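Local coordinates for protein Cog5 (Kluyveromyces lactis, PDB 4U6U) that serves as a Golgi-associated subunit of the conserved oligomeric Golgi complex, pairing with Cog7 in an assembly that probably tethers vesicles ahead of fusion, at residues B[161-165]-B[178-182]; B[189-193]-B[219-224]; B[225-229]-B[277-281]. The protein carries 7 engineered substitutions. The contacts are given in a common frame with arbitrary orientation. Residues are numbered along the deposited sequence.

Contact 1 (B[161-165]-B[178-182])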
loop_
_atom_site.group_PDB
_atom_site.type_symbol
_atom_site.label_atom_id
_atom_site.label_comp_id
_atom_site.label_asym_id
_atom_site.label_seq_id
_atom_site.Cartn_x
_atom_site.Cartn_y
_atom_site.Cartn_z
ATOM N N THR B 161 -7.476 -26.558 -1.720
ATOM C CA THR B 161 -7.691 -27.623 -0.743
ATOM C C THR B 161 -9.119 -28.175 -0.772
ATOM O O THR B 161 -9.321 -29.394 -0.769
ATOM C CB THR B 161 -7.325 -27.146 0.681
ATOM O OG1 THR B 161 -5.917 -27.349 0.885
ATOM C CG2 THR B 161 -8.060 -27.949 1.726
ATOM N N ALA B 162 -10.101 -27.282 -0.840
ATOM C CA ALA B 162 -11.497 -27.691 -0.942
ATOM C C ALA B 162 -11.698 -28.602 -2.150
ATOM O O ALA B 162 -12.460 -29.574 -2.101
ATOM C CB ALA B 162 -12.385 -26.495 -1.039
ATOM N N GLN B 163 -11.020 -28.259 -3.234
ATOM C CA GLN B 163 -11.026 -29.064 -4.445
ATOM C C GLN B 163 -10.365 -30.445 -4.251
ATOM O O GLN B 163 -10.884 -31.448 -4.740
ATOM C CB GLN B 163 -10.330 -28.285 -5.553
ATOM C CG GLN B 163 -10.221 -28.969 -6.887
ATOM C CD GLN B 163 -9.448 -28.118 -7.883
ATOM O OE1 GLN B 163 -9.166 -26.938 -7.632
ATOM N NE2 GLN B 163 -9.094 -28.713 -9.016
ATOM N N VAL B 164 -9.231 -30.499 -3.551
ATOM C CA VAL B 164 -8.510 -31.763 -3.383
ATOM C C VAL B 164 -9.270 -32.738 -2.471
ATOM O O VAL B 164 -9.160 -33.951 -2.643
ATOM C CB VAL B 164 -7.068 -31.559 -2.842
ATOM C CG1 VAL B 164 -7.045 -31.414 -1.332
ATOM C CG2 VAL B 164 -6.192 -32.739 -3.254
ATOM N N LEU B 165 -10.021 -32.216 -1.502
ATOM C CA LEU B 165 -10.862 -33.056 -0.646
ATOM C C LEU B 165 -12.036 -33.652 -1.422
ATOM O O LEU B 165 -12.291 -34.852 -1.348
ATOM C CB LEU B 165 -11.404 -32.270 0.544
ATOM C CG LEU B 165 -10.450 -31.828 1.648
ATOM C CD1 LEU B 165 -11.215 -30.985 2.652
ATOM C CD2 LEU B 165 -9.775 -33.018 2.323
ATOM N N SER B 178 -5.910 -36.900 1.184
ATOM C CA SER B 178 -6.487 -35.585 0.937
ATOM C C SER B 178 -6.541 -34.758 2.221
ATOM O O SER B 178 -6.208 -33.573 2.233
ATOM C CB SER B 178 -7.883 -35.720 0.331
ATOM O OG SER B 178 -7.786 -36.119 -1.025
ATOM N N LEU B 179 -6.965 -35.410 3.297
ATOM C CA LEU B 179 -7.098 -34.795 4.614
ATOM C C LEU B 179 -5.734 -34.315 5.145
ATOM O O LEU B 179 -5.660 -33.463 6.038
ATOM C CB LEU B 179 -7.763 -35.793 5.565
ATOM C CG LEU B 179 -8.531 -35.306 6.791
ATOM C CD1 LEU B 179 -9.445 -34.176 6.434
ATOM C CD2 LEU B 179 -9.351 -36.465 7.310
ATOM N N ASP B 180 -4.664 -34.919 4.635
ATOM C CA ASP B 180 -3.298 -34.476 4.918
ATOM C C ASP B 180 -2.938 -33.206 4.131
ATOM O O ASP B 180 -2.435 -32.240 4.702
ATOM C CB ASP B 180 -2.298 -35.589 4.594
ATOM C CG ASP B 180 -2.239 -36.659 5.675
ATOM O OD1 ASP B 180 -2.748 -36.411 6.792
ATOM O OD2 ASP B 180 -1.688 -37.749 5.404
ATOM N N ASP B 181 -3.207 -33.214 2.822
ATOM C CA ASP B 181 -2.991 -32.048 1.956
ATOM C C ASP B 181 -3.730 -30.815 2.437
ATOM O O ASP B 181 -3.325 -29.701 2.136
ATOM C CB ASP B 181 -3.402 -32.344 0.515
ATOM C CG ASP B 181 -2.438 -33.266 -0.182
ATOM O OD1 ASP B 181 -1.261 -33.291 0.230
ATOM O OD2 ASP B 181 -2.857 -33.971 -1.128
ATOM N N ALA B 182 -4.856 -31.009 3.112
ATOM C CA ALA B 182 -5.587 -29.893 3.701
ATOM C C ALA B 182 -4.805 -29.290 4.881
ATOM O O ALA B 182 -4.788 -28.072 5.082
ATOM C CB ALA B 182 -6.958 -30.338 4.146
#
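Start at L165, which gives up the most surface here. Its CA-CB bond runs sideways, yet the m chi1 brings CD2 down onto 178-182, where it sits 3.6 Å from S178 O, 3.9 Å from S178 CB and 4.3 Å from both L179 CD1 and A182 CB. V164 and S178 come next. S178 OG lies within hydrogen-bonding reach of V164 O, at 3.0 Å, and is also hydrogen-bonded with T168 OG1, just past the end of helix 143-167. The two segments are the facing turns of an alpha-alpha hairpin, helices 143-167 and 175-192, running antiparallel at 171° with axes 8.9 Å apart, part of the all-helical C-terminal region of this subunit, consistent with the helical-rod folds of multisubunit tethering complexes. V164 CG2 also extends to the outer edge, 4.1 Å from D181 OD2. One turn from the L165–S178 pair, T161 CG2 meets A182 CB at 3.6 Å, while helix 220-241 covers this side of the hairpin, with F232 against L165 and W225 against A182.

Contact 2 (B[189-193]-B[219-224])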
loop_
_atom_site.group_PDB
_atom_site.type_symbol
_atom_site.label_atom_id
_atom_site.label_comp_id
_atom_site.label_asym_id
_atom_site.label_seq_id
_atom_site.Cartn_x
_atom_site.Cartn_y
_atom_site.Cartn_z
ATOM N N ILE B 189 -0.925 -21.431 6.372
ATOM C CA ILE B 189 -1.729 -20.315 6.842
ATOM C C ILE B 189 -1.386 -19.983 8.291
ATOM O O ILE B 189 -1.398 -18.813 8.695
ATOM C CB ILE B 189 -3.230 -20.623 6.683
ATOM C CG1 ILE B 189 -3.563 -20.685 5.194
ATOM C CG2 ILE B 189 -4.101 -19.580 7.367
ATOM C CD1 ILE B 189 -5.014 -20.763 4.913
ATOM N N LEU B 190 -1.055 -21.018 9.061
ATOM C CA LEU B 190 -0.652 -20.843 10.453
ATOM C C LEU B 190 0.598 -19.980 10.480
ATOM O O LEU B 190 0.704 -19.038 11.271
ATOM C CB LEU B 190 -0.413 -22.209 11.124
ATOM C CG LEU B 190 0.024 -22.349 12.590
ATOM C CD1 LEU B 190 1.540 -22.389 12.717
ATOM C CD2 LEU B 190 -0.558 -21.241 13.461
ATOM N N THR B 191 1.534 -20.297 9.589
ATOM C CA THR B 191 2.794 -19.574 9.523
ATOM C C THR B 191 2.693 -18.238 8.774
ATOM O O THR B 191 3.577 -17.415 8.916
ATOM C CB THR B 191 3.922 -20.442 8.880
ATOM O OG1 THR B 191 3.745 -20.515 7.460
ATOM C CG2 THR B 191 3.934 -21.854 9.465
ATOM N N LEU B 192 1.643 -18.019 7.982
ATOM C CA LEU B 192 1.461 -16.722 7.308
ATOM C C LEU B 192 0.954 -15.644 8.253
ATOM O O LEU B 192 1.321 -14.470 8.149
ATOM C CB LEU B 192 0.503 -16.831 6.115
ATOM C CG LEU B 192 0.261 -15.480 5.412
ATOM C CD1 LEU B 192 1.563 -14.933 4.855
ATOM C CD2 LEU B 192 -0.787 -15.524 4.312
ATOM N N GLN B 193 0.092 -16.042 9.171
ATOM C CA GLN B 193 -0.516 -15.097 10.086
ATOM C C GLN B 193 0.440 -14.699 11.206
ATOM O O GLN B 193 0.086 -13.891 12.060
ATOM C CB GLN B 193 -1.817 -15.678 10.633
ATOM C CG GLN B 193 -1.643 -16.780 11.638
ATOM C CD GLN B 193 -2.948 -17.507 11.905
ATOM O OE1 GLN B 193 -3.969 -17.225 11.275
ATOM N NE2 GLN B 193 -2.916 -18.462 12.829
ATOM N N SER B 219 -9.422 -15.298 12.681
ATOM C CA SER B 219 -8.067 -15.724 12.362
ATOM C C SER B 219 -8.077 -16.134 10.898
ATOM O O SER B 219 -9.148 -16.323 10.320
ATOM C CB SER B 219 -7.589 -16.872 13.270
ATOM O OG SER B 219 -8.127 -18.131 12.904
ATOM N N LEU B 220 -6.904 -16.241 10.288
ATOM C CA LEU B 220 -6.841 -16.716 8.916
ATOM C C LEU B 220 -7.260 -18.177 8.855
ATOM O O LEU B 220 -7.969 -18.585 7.931
ATOM C CB LEU B 220 -5.445 -16.521 8.334
ATOM C CG LEU B 220 -4.997 -15.059 8.214
ATOM C CD1 LEU B 220 -3.729 -14.942 7.379
ATOM C CD2 LEU B 220 -6.114 -14.212 7.619
ATOM N N ILE B 221 -6.831 -18.963 9.836
ATOM C CA ILE B 221 -7.275 -20.350 9.912
ATOM C C ILE B 221 -8.798 -20.447 9.988
ATOM O O ILE B 221 -9.403 -21.207 9.232
ATOM C CB ILE B 221 -6.645 -21.090 11.095
ATOM C CG1 ILE B 221 -5.270 -21.593 10.689
ATOM C CG2 ILE B 221 -7.413 -22.339 11.410
ATOM C CD1 ILE B 221 -4.224 -20.570 10.793
ATOM N N ASP B 222 -9.419 -19.651 10.853
ATOM C CA ASP B 222 -10.863 -19.754 11.051
ATOM C C ASP B 222 -11.657 -19.534 9.764
ATOM O O ASP B 222 -12.601 -20.270 9.482
ATOM C CB ASP B 222 -11.325 -18.764 12.112
ATOM C CG ASP B 222 -12.059 -19.442 13.238
ATOM O OD1 ASP B 222 -11.962 -20.685 13.340
ATOM O OD2 ASP B 222 -12.722 -18.737 14.024
ATOM N N GLN B 223 -11.276 -18.537 8.975
ATOM C CA GLN B 223 -11.988 -18.324 7.733
ATOM C C GLN B 223 -11.576 -19.363 6.714
ATOM O O GLN B 223 -12.383 -19.756 5.873
ATOM C CB GLN B 223 -11.763 -16.926 7.188
ATOM C CG GLN B 223 -13.024 -16.112 7.294
ATOM C CD GLN B 223 -13.790 -16.026 5.984
ATOM O OE1 GLN B 223 -13.255 -16.341 4.922
ATOM N NE2 GLN B 223 -15.047 -15.581 6.052
ATOM N N PHE B 224 -10.338 -19.836 6.803
ATOM C CA PHE B 224 -9.895 -20.905 5.913
ATOM C C PHE B 224 -10.748 -22.176 6.051
ATOM O O PHE B 224 -11.405 -22.592 5.099
ATOM C CB PHE B 224 -8.426 -21.221 6.165
ATOM C CG PHE B 224 -7.956 -22.492 5.510
ATOM C CD1 PHE B 224 -7.666 -22.528 4.151
ATOM C CD2 PHE B 224 -7.793 -23.654 6.261
ATOM C CE1 PHE B 224 -7.214 -23.701 3.549
ATOM C CE2 PHE B 224 -7.347 -24.826 5.673
ATOM C CZ PHE B 224 -7.057 -24.850 4.309
#
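Two helix ends interlock in this part of the alpha-helical bundle of the Cog5 C-terminal region: the last turn of helix 175-192 meets the first turn of helix 220-241. Each end offers a branched side chain to the other. I189 is the bump on one side. Its CG2 presses into the notch between L220 and I221, 3.5 Å from L220 CB and 3.6 Å from I221 CD1, while its CD1 reaches on to F224 CD1 at 3.3 Å, a tight fit. In return, I221 swings its end across with chi2 in the p well, and its CD1 drops into the hollow bounded by I189, L190 and Q193; it lies 3.6 Å from L190 CA and 3.2 Å from Q193 NE2. L220 fills the space beside I189, where its CD1 comes within 4.3 Å of L192 CD2, and Y211 and L212 of helix 207-213 cover it further. I189 also packs on L154 of helix 143-167, so a third helix touches the bump as well. The polar part sits at the helix start. Q193 folds over it, its OE1 taking a weak hydrogen bond from L220 N at 3.2 Å. S219 occupies the N-cap position of helix 220-241, its OG accepting a hydrogen bond from D222 N at 2.9 Å.

Contact 3 (B[225-229]-B[277-281])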
loop_
_atom_site.group_PDB
_atom_site.type_symbol
_atom_site.label_atom_id
_atom_site.label_comp_id
_atom_site.label_asym_id
_atom_site.label_seq_id
_atom_site.Cartn_x
_atom_site.Cartn_y
_atom_site.Cartn_z
ATOM N N TRP B 225 -10.762 -22.777 7.235
ATOM C CA TRP B 225 -11.546 -23.985 7.442
ATOM C C TRP B 225 -13.009 -23.759 7.143
ATOM O O TRP B 225 -13.611 -24.536 6.417
ATOM C CB TRP B 225 -11.396 -24.494 8.868
ATOM C CG TRP B 225 -10.084 -25.135 9.120
ATOM C CD1 TRP B 225 -9.222 -24.849 10.132
ATOM C CD2 TRP B 225 -9.475 -26.183 8.360
ATOM N NE1 TRP B 225 -8.109 -25.645 10.051
ATOM C CE2 TRP B 225 -8.240 -26.479 8.965
ATOM C CE3 TRP B 225 -9.856 -26.910 7.225
ATOM C CZ2 TRP B 225 -7.381 -27.463 8.484
ATOM C CZ3 TRP B 225 -8.997 -27.889 6.741
ATOM C CH2 TRP B 225 -7.775 -28.154 7.371
ATOM N N SER B 226 -13.567 -22.683 7.690
ATOM C CA SER B 226 -14.976 -22.387 7.496
ATOM C C SER B 226 -15.346 -22.446 6.026
ATOM O O SER B 226 -16.338 -23.066 5.660
ATOM C CB SER B 226 -15.340 -21.023 8.060
ATOM O OG SER B 226 -16.707 -20.751 7.808
ATOM N N LYS B 227 -14.561 -21.787 5.184
ATOM C CA LYS B 227 -14.846 -21.781 3.756
ATOM C C LYS B 227 -14.604 -23.140 3.073
ATOM O O LYS B 227 -15.439 -23.547 2.256
ATOM C CB LYS B 227 -14.060 -20.679 3.049
ATOM C CG LYS B 227 -14.624 -19.297 3.322
ATOM C CD LYS B 227 -15.824 -18.996 2.460
ATOM C CE LYS B 227 -16.609 -17.819 3.024
ATOM N NZ LYS B 227 -17.513 -17.192 2.007
ATOM N N VAL B 228 -13.502 -23.849 3.367
ATOM C CA VAL B 228 -13.298 -25.129 2.667
ATOM C C VAL B 228 -14.321 -26.130 3.175
ATOM O O VAL B 228 -14.783 -26.989 2.424
ATOM C CB VAL B 228 -11.878 -25.777 2.834
ATOM C CG1 VAL B 228 -10.814 -24.717 3.039
ATOM C CG2 VAL B 228 -11.848 -26.808 3.969
ATOM N N THR B 229 -14.698 -25.984 4.440
ATOM C CA THR B 229 -15.679 -26.865 5.044
ATOM C C THR B 229 -17.009 -26.757 4.313
ATOM O O THR B 229 -17.696 -27.752 4.145
ATOM C CB THR B 229 -15.858 -26.572 6.543
ATOM O OG1 THR B 229 -15.181 -27.590 7.282
ATOM C CG2 THR B 229 -17.334 -26.545 6.952
ATOM N N GLU B 277 -10.730 -26.393 15.165
ATOM C CA GLU B 277 -10.277 -26.423 13.787
ATOM C C GLU B 277 -10.609 -27.823 13.273
ATOM O O GLU B 277 -10.869 -28.026 12.087
ATOM C CB GLU B 277 -8.791 -26.087 13.689
ATOM C CG GLU B 277 -8.458 -24.747 14.341
ATOM C CD GLU B 277 -6.982 -24.388 14.261
ATOM O OE1 GLU B 277 -6.351 -24.750 13.242
ATOM O OE2 GLU B 277 -6.460 -23.743 15.208
ATOM N N LEU B 278 -10.591 -28.788 14.190
ATOM C CA LEU B 278 -11.105 -30.128 13.928
ATOM C C LEU B 278 -12.616 -30.105 13.732
ATOM O O LEU B 278 -13.157 -30.850 12.928
ATOM C CB LEU B 278 -10.762 -31.085 15.076
ATOM C CG LEU B 278 -11.744 -32.239 15.304
ATOM C CD1 LEU B 278 -11.530 -33.371 14.307
ATOM C CD2 LEU B 278 -11.680 -32.751 16.724
ATOM N N GLN B 279 -13.301 -29.254 14.486
ATOM C CA GLN B 279 -14.760 -29.301 14.520
ATOM C C GLN B 279 -15.410 -28.946 13.180
ATOM O O GLN B 279 -16.501 -29.430 12.877
ATOM C CB GLN B 279 -15.289 -28.419 15.648
ATOM C CG GLN B 279 -15.606 -29.246 16.886
ATOM C CD GLN B 279 -15.200 -28.569 18.171
ATOM O OE1 GLN B 279 -15.008 -27.356 18.213
ATOM N NE2 GLN B 279 -15.064 -29.355 19.236
ATOM N N TYR B 280 -14.755 -28.098 12.392
ATOM C CA TYR B 280 -15.244 -27.774 11.055
ATOM C C TYR B 280 -15.319 -29.025 10.171
ATOM O O TYR B 280 -16.355 -29.286 9.555
ATOM C CB TYR B 280 -14.361 -26.730 10.379
ATOM C CG TYR B 280 -14.558 -25.310 10.854
ATOM C CD1 TYR B 280 -15.667 -24.573 10.456
ATOM C CD2 TYR B 280 -13.612 -24.686 11.653
ATOM C CE1 TYR B 280 -15.843 -23.261 10.870
ATOM C CE2 TYR B 280 -13.781 -23.377 12.068
ATOM C CZ TYR B 280 -14.896 -22.671 11.673
ATOM O OH TYR B 280 -15.061 -21.371 12.086
ATOM N N ILE B 281 -14.223 -29.788 10.109
ATOM C CA ILE B 281 -14.139 -30.970 9.238
ATOM C C ILE B 281 -15.146 -32.055 9.671
ATOM O O ILE B 281 -15.572 -32.888 8.868
ATOM C CB ILE B 281 -12.694 -31.565 9.190
ATOM C CG1 ILE B 281 -12.550 -32.583 8.063
ATOM C CG2 ILE B 281 -12.292 -32.197 10.486
ATOM C CD1 ILE B 281 -12.762 -31.988 6.687
#
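This is a side-by-side contact between segments of helix 220-241 and the short helix 277-284 close to the end of the chain, and it is only partly buried. The short segments run 10° apart in direction with axes 9.3 Å from each other, and they meet through two aromatic residues and a threonine. Y280 has the most surface covered. Its ring lies flat against the backbone of the other helix, with S226 N and W225 C over one face; Y280 CD2 is 3.6 Å from W225 CB, and Y280 CE1 is 3.6 Å from both S226 CA and S226 CB. W225 answers from its own helix: E277 O sits over one face of the indole, and W225 NE1 approaches E277 CB to 3.7 Å. One turn on from W225, T229 OG1 gives a weak hydrogen bond to Y280 O at 3.1 Å, at the end where the backbones draw closest, T229 CA to I281 CA being 6.1 Å. Helix 254-265 packs against L278 and I281 through I261 and F265, which joins helix 277-284 to the bundle from another direction. E277 OE1 forms a salt bridge with R186 NE of helix 175-192, while Y280 OH makes a weak hydrogen bond back to D222 OD1 on helix 220-241, and K283 makes a cation-pi contact with the Y280 ring. Y280 and W225 have the largest covered areas, so the contact rests chiefly on these two rings, with a weak hydrogen bond from T229, and the strongest polar tie of E277 secures helix 277-284 to a third helix.

Contacts 1 and 2 are both buried and share helix 175-192, while contact 3, partly buried, shares helix 220-241 with contact 2; helix 220-241 packs against the hairpin of contact 1. All three touch: F224 CZ of contact 2 lies 4.2 Å from T161 CG2 of contact 1, W225 CH2 of contact 3 is 3.8 Å from A182 O of contact 1, and D222 OD1 of contact 2 meets Y280 OH of contact 3 at 3.4 Å. Contact 2 lies nearest the chain's centre, about 13 Å away between centres, and is mainly aliphatic. Small side chains allow close backbones in contact 1, whereas contact 3 relies on aromatic rings.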